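Local coordinates for nitrate transport protein nrtA (Synechocystis sp., PDB 2G29) that binds nitrate in the periplasm as the substrate-binding protein of the NrtABCD ABC transporter, which takes up nitrate and probably also nitrite, at residues L101-T106 / V358-R363. Numbering follows the deposited sequence.
Sequences LITMGT and VDKVNR
Thr103 meets Val361 and Lys360 where the C-terminal ends of two helices, 97-104 and 354-361, come together on one domain of this two-domain, C-clamp solute-binding fold. The contact is slight, with 98 Å² buried in all and no hydrogen bond across it; Thr103 and Val361, the closest backbone pair, keep their CA atoms 8.1 Å apart.

The firmer half is Thr103 against Val361. The valine's CG2, anti to its own carbonyl carbon, lies 3.9 Å from Thr103 OG1, with Thr103 CG2 a little farther off at 4.2 Å. Threonine and valine pass alongside one another in opposite senses, in van der Waals contact. The hydroxyl is hydrogen-bonded to Pro99 O, one turn back in its own helix, and to Met115 N of strand 115-120, so it takes part here simply as bulk. Val361 is buried, with Tyr100 of helix 97-104 also against its side chain, and its backbone is hydrogen-bonded to Ile117 of that same strand. Both helix ends are thereby tied to the edge strand of the sheet.

The other half is loose. Lys360 is exposed and runs out nearly extended from the backbone, turning only at its last torsion (chi4 -85°); the lysine side chain crosses that of Thr103 at a slant, and the bend sets its ammonium beside the threonine's methyl. Across the contact, the lysine's nearest atom of 101-106 is that methyl, with NZ 3.7 Å from Thr103 CG2.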
loop_
_atom_site.group_PDB
_atom_site.type_symbol
_atom_site.label_atom_id
_atom_site.label_comp_id
_atom_site.label_asym_id
_atom_site.label_seq_id
_atom_site.Cartn_x
_atom_site.Cartn_y
_atom_site.Cartn_z
ATOM N N LEU A 101 6.179 -11.414 4.549
ATOM C CA LEU A 101 6.742 -11.473 5.901
ATOM C C LEU A 101 5.945 -12.424 6.807
ATOM O O LEU A 101 6.484 -13.054 7.703
ATOM C CB LEU A 101 6.793 -10.072 6.484
ATOM C CG LEU A 101 7.642 -9.071 5.666
ATOM C CD1 LEU A 101 7.332 -7.671 6.126
ATOM C CD2 LEU A 101 9.144 -9.348 5.816
ATOM N N ILE A 102 4.645 -12.520 6.572
ATOM C CA ILE A 102 3.804 -13.412 7.361
ATOM C C ILE A 102 4.001 -14.878 6.910
ATOM O O ILE A 102 4.068 -15.796 7.740
ATOM C CB ILE A 102 2.314 -13.003 7.252
ATOM C CG1 ILE A 102 2.129 -11.635 7.914
ATOM C CG2 ILE A 102 1.437 -14.060 7.918
ATOM C CD1 ILE A 102 0.733 -11.001 7.640
ATOM N N THR A 103 4.084 -15.120 5.608
ATOM C CA THR A 103 4.303 -16.485 5.097
ATOM C C THR A 103 5.671 -16.979 5.573
ATOM O O THR A 103 5.815 -18.117 6.045
ATOM C CB THR A 103 4.327 -16.501 3.562
ATOM O OG1 THR A 103 3.012 -16.185 3.053
ATOM C CG2 THR A 103 4.769 -17.833 3.052
ATOM N N MET A 104 6.681 -16.120 5.445
ATOM C CA MET A 104 8.046 -16.536 5.840
ATOM C C MET A 104 8.128 -16.682 7.341
ATOM O O MET A 104 8.770 -17.636 7.826
ATOM C CB MET A 104 9.071 -15.519 5.345
ATOM C CG MET A 104 9.104 -15.479 3.845
ATOM S SD MET A 104 10.185 -14.178 3.101
ATOM C CE MET A 104 11.770 -15.020 3.294
ATOM N N GLY A 105 7.503 -15.741 8.061
ATOM C CA GLY A 105 7.440 -15.836 9.507
ATOM C C GLY A 105 8.124 -14.728 10.283
ATOM O O GLY A 105 7.955 -14.644 11.501
ATOM N N THR A 106 8.872 -13.869 9.604
ATOM C CA THR A 106 9.626 -12.837 10.305
ATOM C C THR A 106 8.827 -11.937 11.230
ATOM O O THR A 106 9.354 -11.523 12.249
ATOM C CB THR A 106 10.384 -11.967 9.300
ATOM O OG1 THR A 106 11.100 -10.916 9.959
ATOM C CG2 THR A 106 9.476 -11.389 8.374
ATOM N N VAL A 358 8.402 -15.541 -4.325
ATOM C CA VAL A 358 7.383 -14.816 -5.096
ATOM C C VAL A 358 6.601 -15.817 -5.955
ATOM O O VAL A 358 5.377 -15.668 -6.110
ATOM C CB VAL A 358 8.054 -13.706 -5.938
ATOM C CG1 VAL A 358 7.086 -13.097 -6.979
ATOM C CG2 VAL A 358 8.509 -12.625 -5.012
ATOM N N ASP A 359 7.247 -16.858 -6.488
ATOM C CA ASP A 359 6.501 -17.811 -7.305
ATOM C C ASP A 359 5.493 -18.621 -6.479
ATOM O O ASP A 359 4.552 -19.209 -7.060
ATOM C CB ASP A 359 7.456 -18.750 -8.069
ATOM C CG ASP A 359 8.087 -18.093 -9.280
ATOM O OD1 ASP A 359 7.543 -17.099 -9.778
ATOM O OD2 ASP A 359 9.134 -18.599 -9.758
ATOM N N LYS A 360 5.665 -18.662 -5.156
ATOM C CA LYS A 360 4.732 -19.379 -4.292
ATOM C C LYS A 360 3.606 -18.472 -3.783
ATOM O O LYS A 360 2.434 -18.882 -3.776
ATOM C CB LYS A 360 5.457 -20.010 -3.089
ATOM C CG LYS A 360 4.508 -20.723 -2.096
ATOM C CD LYS A 360 5.290 -21.515 -1.071
ATOM C CE LYS A 360 4.418 -22.031 0.072
ATOM N NZ LYS A 360 4.268 -20.964 1.131
ATOM N N VAL A 361 3.925 -17.245 -3.374
ATOM C CA VAL A 361 2.928 -16.320 -2.840
ATOM C C VAL A 361 2.103 -15.545 -3.868
ATOM O O VAL A 361 0.904 -15.349 -3.685
ATOM C CB VAL A 361 3.649 -15.331 -1.893
ATOM C CG1 VAL A 361 2.718 -14.199 -1.410
ATOM C CG2 VAL A 361 4.216 -16.108 -0.706
ATOM N N ASN A 362 2.757 -15.101 -4.929
ATOM C CA ASN A 362 2.084 -14.319 -5.954
ATOM C C ASN A 362 1.202 -15.212 -6.820
ATOM O O ASN A 362 1.679 -16.182 -7.398
ATOM C CB ASN A 362 3.138 -13.574 -6.808
ATOM C CG ASN A 362 2.511 -12.726 -7.885
ATOM O OD1 ASN A 362 1.905 -13.255 -8.835
ATOM N ND2 ASN A 362 2.638 -11.403 -7.752
ATOM N N ARG A 363 -0.094 -14.882 -6.870
ATOM C CA ARG A 363 -1.003 -15.689 -7.671
ATOM C C ARG A 363 -1.546 -14.916 -8.861
ATOM O O ARG A 363 -2.780 -14.853 -9.081
ATOM C CB ARG A 363 -2.153 -16.230 -6.812
ATOM C CG ARG A 363 -1.677 -17.180 -5.688
ATOM C CD ARG A 363 -0.806 -18.311 -6.220
ATOM N NE ARG A 363 -1.521 -19.140 -7.194
ATOM C CZ ARG A 363 -2.380 -20.108 -6.881
ATOM N NH1 ARG A 363 -2.640 -20.412 -5.618
ATOM N NH2 ARG A 363 -3.023 -20.751 -7.861
#